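Local coordinates for protein pseudopodium-enriched atypical kinase 1 (Homo sapiens, PDB 6BHC) that is a pseudokinase with a protein kinase fold that forms dimers and probably acts in signalling as a scaffold rather than mainly as an enzyme, at residues A[26-29]-A[30-33]; A[305-309]-A[310-314]. The protein carries 1 engineered substitution. All coordinates share one frame; numbering follows the deposited sequence.

Contact 1 (A[26-29]-A[30-33]); sequences DALK and KLAV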
ATOM      1  N   ASP A  26      -8.235 -10.860   8.455  1.00 28.52           N
ATOM      2  CA  ASP A  26      -7.528 -10.190   9.540  1.00 27.26           C
ATOM      3  C   ASP A  26      -6.771  -8.962   9.047  1.00 30.37           C
ATOM      4  O   ASP A  26      -6.660  -7.972   9.778  1.00 28.40           O
ATOM      5  CB  ASP A  26      -6.570 -11.163  10.227  1.00 28.81           C
ATOM      6  CG  ASP A  26      -7.285 -12.352  10.842  1.00 73.49           C
ATOM      7  OD1 ASP A  26      -8.496 -12.238  11.127  1.00 69.73           O
ATOM      8  OD2 ASP A  26      -6.633 -13.399  11.045  1.00 74.73           O
ATOM      9  N   ALA A  27      -6.251  -9.004   7.819  1.00 28.90           N
ATOM     10  CA  ALA A  27      -5.531  -7.853   7.284  1.00 26.60           C
ATOM     11  C   ALA A  27      -6.476  -6.689   7.011  1.00 28.20           C
ATOM     12  O   ALA A  27      -6.167  -5.537   7.340  1.00 26.36           O
ATOM     13  CB  ALA A  27      -4.777  -8.246   6.014  1.00 26.78           C
ATOM     14  N   LEU A  28      -7.636  -6.968   6.408  1.00 27.24           N
ATOM     15  CA  LEU A  28      -8.586  -5.900   6.107  1.00 24.17           C
ATOM     16  C   LEU A  28      -9.133  -5.259   7.375  1.00 26.05           C
ATOM     17  O   LEU A  28      -9.416  -4.055   7.389  1.00 35.83           O
ATOM     18  CB  LEU A  28      -9.730  -6.436   5.245  1.00 24.73           C
ATOM     19  CG  LEU A  28      -9.434  -6.641   3.758  1.00 32.38           C
ATOM     20  CD1 LEU A  28     -10.638  -7.240   3.056  1.00 41.14           C
ATOM     21  CD2 LEU A  28      -9.035  -5.326   3.103  1.00 31.55           C
ATOM     22  N   LYS A  29      -9.294  -6.040   8.446  1.00 28.49           N
ATOM     23  CA  LYS A  29      -9.688  -5.458   9.724  1.00 31.23           C
ATOM     24  C   LYS A  29      -8.605  -4.532  10.261  1.00 30.69           C
ATOM     25  O   LYS A  29      -8.909  -3.471  10.819  1.00 25.62           O
ATOM     26  CB  LYS A  29     -10.002  -6.561  10.735  1.00 27.78           C
ATOM     27  CG  LYS A  29     -11.263  -7.343  10.421  1.00 30.82           C
ATOM     28  CD  LYS A  29     -11.482  -8.460  11.424  1.00 33.81           C
ATOM     29  CE  LYS A  29     -12.746  -9.237  11.106  1.00 33.73           C
ATOM     30  NZ  LYS A  29     -12.882 -10.440  11.970  1.00 45.34           N
ATOM     31  N   LYS A  30      -7.336  -4.914  10.099  1.00 25.71           N
ATOM     32  CA  LYS A  30      -6.247  -4.051  10.543  1.00 31.02           C
ATOM     33  C   LYS A  30      -6.153  -2.798   9.680  1.00 32.04           C
ATOM     34  O   LYS A  30      -5.880  -1.705  10.189  1.00 26.26           O
ATOM     35  CB  LYS A  30      -4.928  -4.826  10.527  1.00 27.87           C
ATOM     36  CG  LYS A  30      -3.732  -4.043  11.045  1.00 52.57           C
ATOM     37  CD  LYS A  30      -2.470  -4.897  11.041  1.00 58.83           C
ATOM     38  CE  LYS A  30      -1.253  -4.102  11.490  1.00 63.54           C
ATOM     39  NZ  LYS A  30      -0.013  -4.930  11.477  1.00 68.42           N
ATOM     40  N   LEU A  31      -6.384  -2.937   8.372  1.00 25.15           N
ATOM     41  CA  LEU A  31      -6.389  -1.772   7.493  1.00 25.31           C
ATOM     42  C   LEU A  31      -7.539  -0.831   7.830  1.00 31.11           C
ATOM     43  O   LEU A  31      -7.380   0.394   7.788  1.00 28.80           O
ATOM     44  CB  LEU A  31      -6.470  -2.217   6.033  1.00 29.54           C
ATOM     45  CG  LEU A  31      -5.255  -2.957   5.471  1.00 29.98           C
ATOM     46  CD1 LEU A  31      -5.573  -3.559   4.109  1.00 27.94           C
ATOM     47  CD2 LEU A  31      -4.060  -2.021   5.376  1.00 31.54           C
ATOM     48  N   ALA A  32      -8.706  -1.386   8.167  1.00 25.09           N
ATOM     49  CA  ALA A  32      -9.844  -0.546   8.526  1.00 32.98           C
ATOM     50  C   ALA A  32      -9.585   0.208   9.823  1.00 26.54           C
ATOM     51  O   ALA A  32      -9.927   1.390   9.940  1.00 30.12           O
ATOM     52  CB  ALA A  32     -11.111  -1.394   8.640  1.00 22.33           C
ATOM     53  N   VAL A  33      -8.975  -0.459  10.806  1.00 27.84           N
ATOM     54  CA  VAL A  33      -8.659   0.200  12.070  1.00 25.03           C
ATOM     55  C   VAL A  33      -7.591   1.266  11.864  1.00 40.53           C
ATOM     56  O   VAL A  33      -7.647   2.347  12.464  1.00 35.08           O
ATOM     57  CB  VAL A  33      -8.231  -0.843  13.119  1.00 33.68           C
ATOM     58  CG1 VAL A  33      -7.660  -0.161  14.356  1.00 33.66           C
ATOM     59  CG2 VAL A  33      -9.410  -1.725  13.497  1.00 35.70           C
TER
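Leu-31 folds back over the carbonyls of Ala-27 and Leu-28, one turn earlier in the continuous alpha-helix 16-39. Four i to i+4 backbone bonds join residues 26-29 to 30-33, and the one from Leu-31 N to Ala-27 O, at 2.8 Å, is the shortest. The side chain of Leu-31 then passes over that acceptor. Leu-31 CB lies 3.6 Å from Ala-27 O, and CG comes nearer still, 3.3 Å from Ala-27 O, because CG stands beside its own backbone N (chi1 -67°) and is carried back over the preceding turn. From CG the CD1 branch stays on this side and meets CD2 of Leu-28 at 4.0 Å, the two side chains crossing at a slant. They share a buried apolar strip with Ala-27, which Met-390 of helix 371-396 covers, while Leu-28 also packs on Leu-415 of helix 406-417. In the second subunit, Ile-391 packs on Ala-27 and Leu-398 on Leu-31, so this flank of the helix belongs to the dimer interface, consistent with the split helical dimerization domain of the PEAK family, in which helices from either end of the kinase domain combine. Lys-30 departs from this packing: its CB passes 3.5 Å from Ala-27 O, but with CG anti to the backbone N (chi1 -177°) the extended chain leads away, and its NZ makes a weak, long ion pair with Glu-395 of the second subunit. Further along, Val-33 N binds Lys-29 O at 3.0 Å, and the CG2 methyl of Val-33 sits 3.2 Å from that same oxygen of Lys-29.

Contact 2 (A[305-309]-A[310-314]); sequences REYTR and ADLPR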
ATOM      1  N   ARG A 305     -54.111   4.529   9.295  1.00100.11           N
ATOM      2  CA  ARG A 305     -54.365   3.146   8.912  1.00 99.58           C
ATOM      3  C   ARG A 305     -53.151   2.318   9.319  1.00 98.71           C
ATOM      4  O   ARG A 305     -52.265   2.788  10.040  1.00100.30           O
ATOM      5  CB  ARG A 305     -54.649   3.037   7.407  1.00 96.76           C
ATOM      6  CG  ARG A 305     -55.905   3.756   6.939  1.00 97.63           C
ATOM      7  CD  ARG A 305     -55.886   4.005   5.434  1.00 97.14           C
ATOM      8  NE  ARG A 305     -55.829   2.771   4.653  1.00 97.86           N
ATOM      9  CZ  ARG A 305     -54.725   2.286   4.095  1.00 93.66           C
ATOM     10  NH1 ARG A 305     -54.771   1.156   3.401  1.00 93.03           N
ATOM     11  NH2 ARG A 305     -53.573   2.930   4.227  1.00 91.43           N
ATOM     12  N   GLU A 306     -53.112   1.071   8.857  1.00 99.98           N
ATOM     13  CA  GLU A 306     -51.947   0.198   8.992  1.00105.10           C
ATOM     14  C   GLU A 306     -51.559  -0.226   7.580  1.00 95.47           C
ATOM     15  O   GLU A 306     -51.912  -1.311   7.112  1.00101.19           O
ATOM     16  CB  GLU A 306     -52.237  -0.996   9.905  1.00120.10           C
ATOM     17  CG  GLU A 306     -52.436  -0.603  11.363  1.00133.46           C
ATOM     18  CD  GLU A 306     -52.571  -1.799  12.284  1.00143.29           C
ATOM     19  OE1 GLU A 306     -52.634  -2.939  11.779  1.00147.58           O
ATOM     20  OE2 GLU A 306     -52.612  -1.598  13.517  1.00145.52           O
ATOM     21  N   TYR A 307     -50.821   0.650   6.903  1.00 83.35           N
ATOM     22  CA  TYR A 307     -50.539   0.522   5.483  1.00 67.70           C
ATOM     23  C   TYR A 307     -49.657  -0.695   5.201  1.00 66.01           C
ATOM     24  O   TYR A 307     -49.149  -1.364   6.106  1.00 68.33           O
ATOM     25  CB  TYR A 307     -49.864   1.791   4.966  1.00 60.98           C
ATOM     26  CG  TYR A 307     -48.676   2.225   5.798  1.00 47.80           C
ATOM     27  CD1 TYR A 307     -48.843   3.043   6.910  1.00 46.90           C
ATOM     28  CD2 TYR A 307     -47.391   1.815   5.476  1.00 34.49           C
ATOM     29  CE1 TYR A 307     -47.764   3.438   7.675  1.00 38.59           C
ATOM     30  CE2 TYR A 307     -46.305   2.206   6.236  1.00 32.62           C
ATOM     31  CZ  TYR A 307     -46.498   3.016   7.334  1.00 33.67           C
ATOM     32  OH  TYR A 307     -45.421   3.410   8.095  1.00 41.16           O
ATOM     33  N   THR A 308     -49.483  -0.973   3.914  1.00 62.07           N
ATOM     34  CA  THR A 308     -48.637  -2.051   3.426  1.00 62.32           C
ATOM     35  C   THR A 308     -47.559  -1.469   2.512  1.00 64.98           C
ATOM     36  O   THR A 308     -47.348  -0.254   2.455  1.00 67.78           O
ATOM     37  CB  THR A 308     -49.473  -3.112   2.705  1.00 62.26           C
ATOM     38  OG1 THR A 308     -50.169  -2.511   1.607  1.00 62.17           O
ATOM     39  CG2 THR A 308     -50.482  -3.737   3.659  1.00 64.37           C
ATOM     40  N   ARG A 309     -46.874  -2.354   1.785  1.00 65.61           N
ATOM     41  CA  ARG A 309     -45.795  -1.911   0.907  1.00 68.13           C
ATOM     42  C   ARG A 309     -46.344  -1.170  -0.307  1.00 66.52           C
ATOM     43  O   ARG A 309     -45.749  -0.185  -0.761  1.00 61.38           O
ATOM     44  CB  ARG A 309     -44.952  -3.113   0.477  1.00 71.26           C
ATOM     45  CG  ARG A 309     -43.482  -2.809   0.210  1.00 75.51           C
ATOM     46  CD  ARG A 309     -43.245  -2.313  -1.208  1.00 80.67           C
ATOM     47  NE  ARG A 309     -41.824  -2.308  -1.543  1.00 85.20           N
ATOM     48  CZ  ARG A 309     -41.335  -1.993  -2.739  1.00 86.49           C
ATOM     49  NH1 ARG A 309     -40.026  -2.019  -2.949  1.00 80.13           N
ATOM     50  NH2 ARG A 309     -42.154  -1.653  -3.724  1.00 90.00           N
ATOM     51  N   ALA A 310     -47.482  -1.621  -0.838  1.00 66.90           N
ATOM     52  CA  ALA A 310     -48.072  -0.998  -2.017  1.00 67.76           C
ATOM     53  C   ALA A 310     -48.695   0.360  -1.721  1.00 62.62           C
ATOM     54  O   ALA A 310     -48.980   1.107  -2.664  1.00 69.32           O
ATOM     55  CB  ALA A 310     -49.125  -1.925  -2.628  1.00 67.59           C
ATOM     56  N   ASP A 311     -48.911   0.699  -0.450  1.00 51.92           N
ATOM     57  CA  ASP A 311     -49.506   1.987  -0.117  1.00 43.07           C
ATOM     58  C   ASP A 311     -48.486   3.120  -0.140  1.00 38.02           C
ATOM     59  O   ASP A 311     -48.865   4.279  -0.345  1.00 39.70           O
ATOM     60  CB  ASP A 311     -50.174   1.918   1.256  1.00 54.93           C
ATOM     61  CG  ASP A 311     -51.307   0.910   1.306  1.00 71.44           C
ATOM     62  OD1 ASP A 311     -52.091   0.836   0.338  1.00 74.56           O
ATOM     63  OD2 ASP A 311     -51.411   0.189   2.321  1.00 76.76           O
ATOM     64  N   LEU A 312     -47.206   2.816   0.064  1.00 28.44           N
ATOM     65  CA  LEU A 312     -46.190   3.856   0.093  1.00 45.87           C
ATOM     66  C   LEU A 312     -45.977   4.443  -1.303  1.00 41.64           C
ATOM     67  O   LEU A 312     -46.100   3.740  -2.308  1.00 39.18           O
ATOM     68  CB  LEU A 312     -44.872   3.304   0.632  1.00 39.68           C
ATOM     69  CG  LEU A 312     -44.846   2.925   2.114  1.00 38.13           C
ATOM     70  CD1 LEU A 312     -43.527   2.266   2.477  1.00 28.31           C
ATOM     71  CD2 LEU A 312     -45.091   4.150   2.983  1.00 30.27           C
ATOM     72  N   PRO A 313     -45.662   5.737  -1.389  1.00 44.30           N
ATOM     73  CA  PRO A 313     -45.387   6.340  -2.699  1.00 43.69           C
ATOM     74  C   PRO A 313     -44.167   5.706  -3.352  1.00 33.39           C
ATOM     75  O   PRO A 313     -43.194   5.354  -2.682  1.00 41.44           O
ATOM     76  CB  PRO A 313     -45.145   7.818  -2.368  1.00 45.31           C
ATOM     77  CG  PRO A 313     -45.812   8.029  -1.043  1.00 49.48           C
ATOM     78  CD  PRO A 313     -45.648   6.734  -0.306  1.00 48.45           C
ATOM     79  N   ARG A 314     -44.229   5.565  -4.674  1.00 36.79           N
ATOM     80  CA  ARG A 314     -43.190   4.868  -5.419  1.00 33.28           C
ATOM     81  C   ARG A 314     -42.000   5.785  -5.668  1.00 28.91           C
ATOM     82  O   ARG A 314     -42.162   6.925  -6.112  1.00 35.58           O
ATOM     83  CB  ARG A 314     -43.744   4.356  -6.749  1.00 41.08           C
ATOM     84  CG  ARG A 314     -44.986   3.490  -6.617  1.00 46.09           C
ATOM     85  CD  ARG A 314     -44.663   2.130  -6.020  1.00 48.85           C
ATOM     86  NE  ARG A 314     -45.874   1.369  -5.720  1.00 55.15           N
ATOM     87  CZ  ARG A 314     -46.522   0.613  -6.602  1.00 54.89           C
ATOM     88  NH1 ARG A 314     -46.076   0.513  -7.847  1.00 55.41           N
ATOM     89  NH2 ARG A 314     -47.616  -0.040  -6.239  1.00 55.02           N
TER
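Asp-311 and Thr-308 make the tight part of this contact, gathered on a single carboxylate oxygen. Asp-311 OD2 accepts Thr-308 N at 2.8 Å on its anti side, and also the Thr-308 hydroxyl, OG1, at 3.1 Å. The hydroxyl comes from 71° above the carboxylate plane, on the same face as the amide; OG1 can join it there because it sits between the backbone N and the carbonyl carbon (chi1 59°). The chain itself is turned by two overlapping type I turns, closed by weak bonds from Asp-311 N to Thr-308 O and from Leu-312 N to Arg-309 O. They lie in the link between helices 295-298 and 322-332 of the helical C-lobe of the kinase fold. On the buried side Leu-312 CD2 rests 4.0 Å from CE2 of the Tyr-307 ring; Leu-302 touches both residues, and Tyr-307 OH hydrogen-bonds Leu-333 O. The exposed side is looser. Arg-305 offers a guanidinium edge to the same OD2, its plane turned 83° from the carboxylate, yet NH1 of Arg-305 remains 3.7 Å from Asp-311 OD2, a long salt bridge.

Overall arrangement
Following the chain from the N terminus, contact 1 comes first, within helix 16-39, where it spans successive turns and closes no loop. The chain then builds the strand-rich lobe and the helices up to 295-298 before contact 2 turns it at residues 308-312, between two extended arms, on the way to helix 322-332. The two contacts are in series, neither enclosing nor crossing the other; the centres of contacts 1 and 2 are 42 Å apart, and the nearest atoms of contacts 1 and 2 are about 30 Å apart. Contact 1 lies where the N-terminal helix meets helices 371-396 and 406-417 and the second subunit. Contact 2, touched by no other chain of the assembly, packs against helices 277-289 and 322-332.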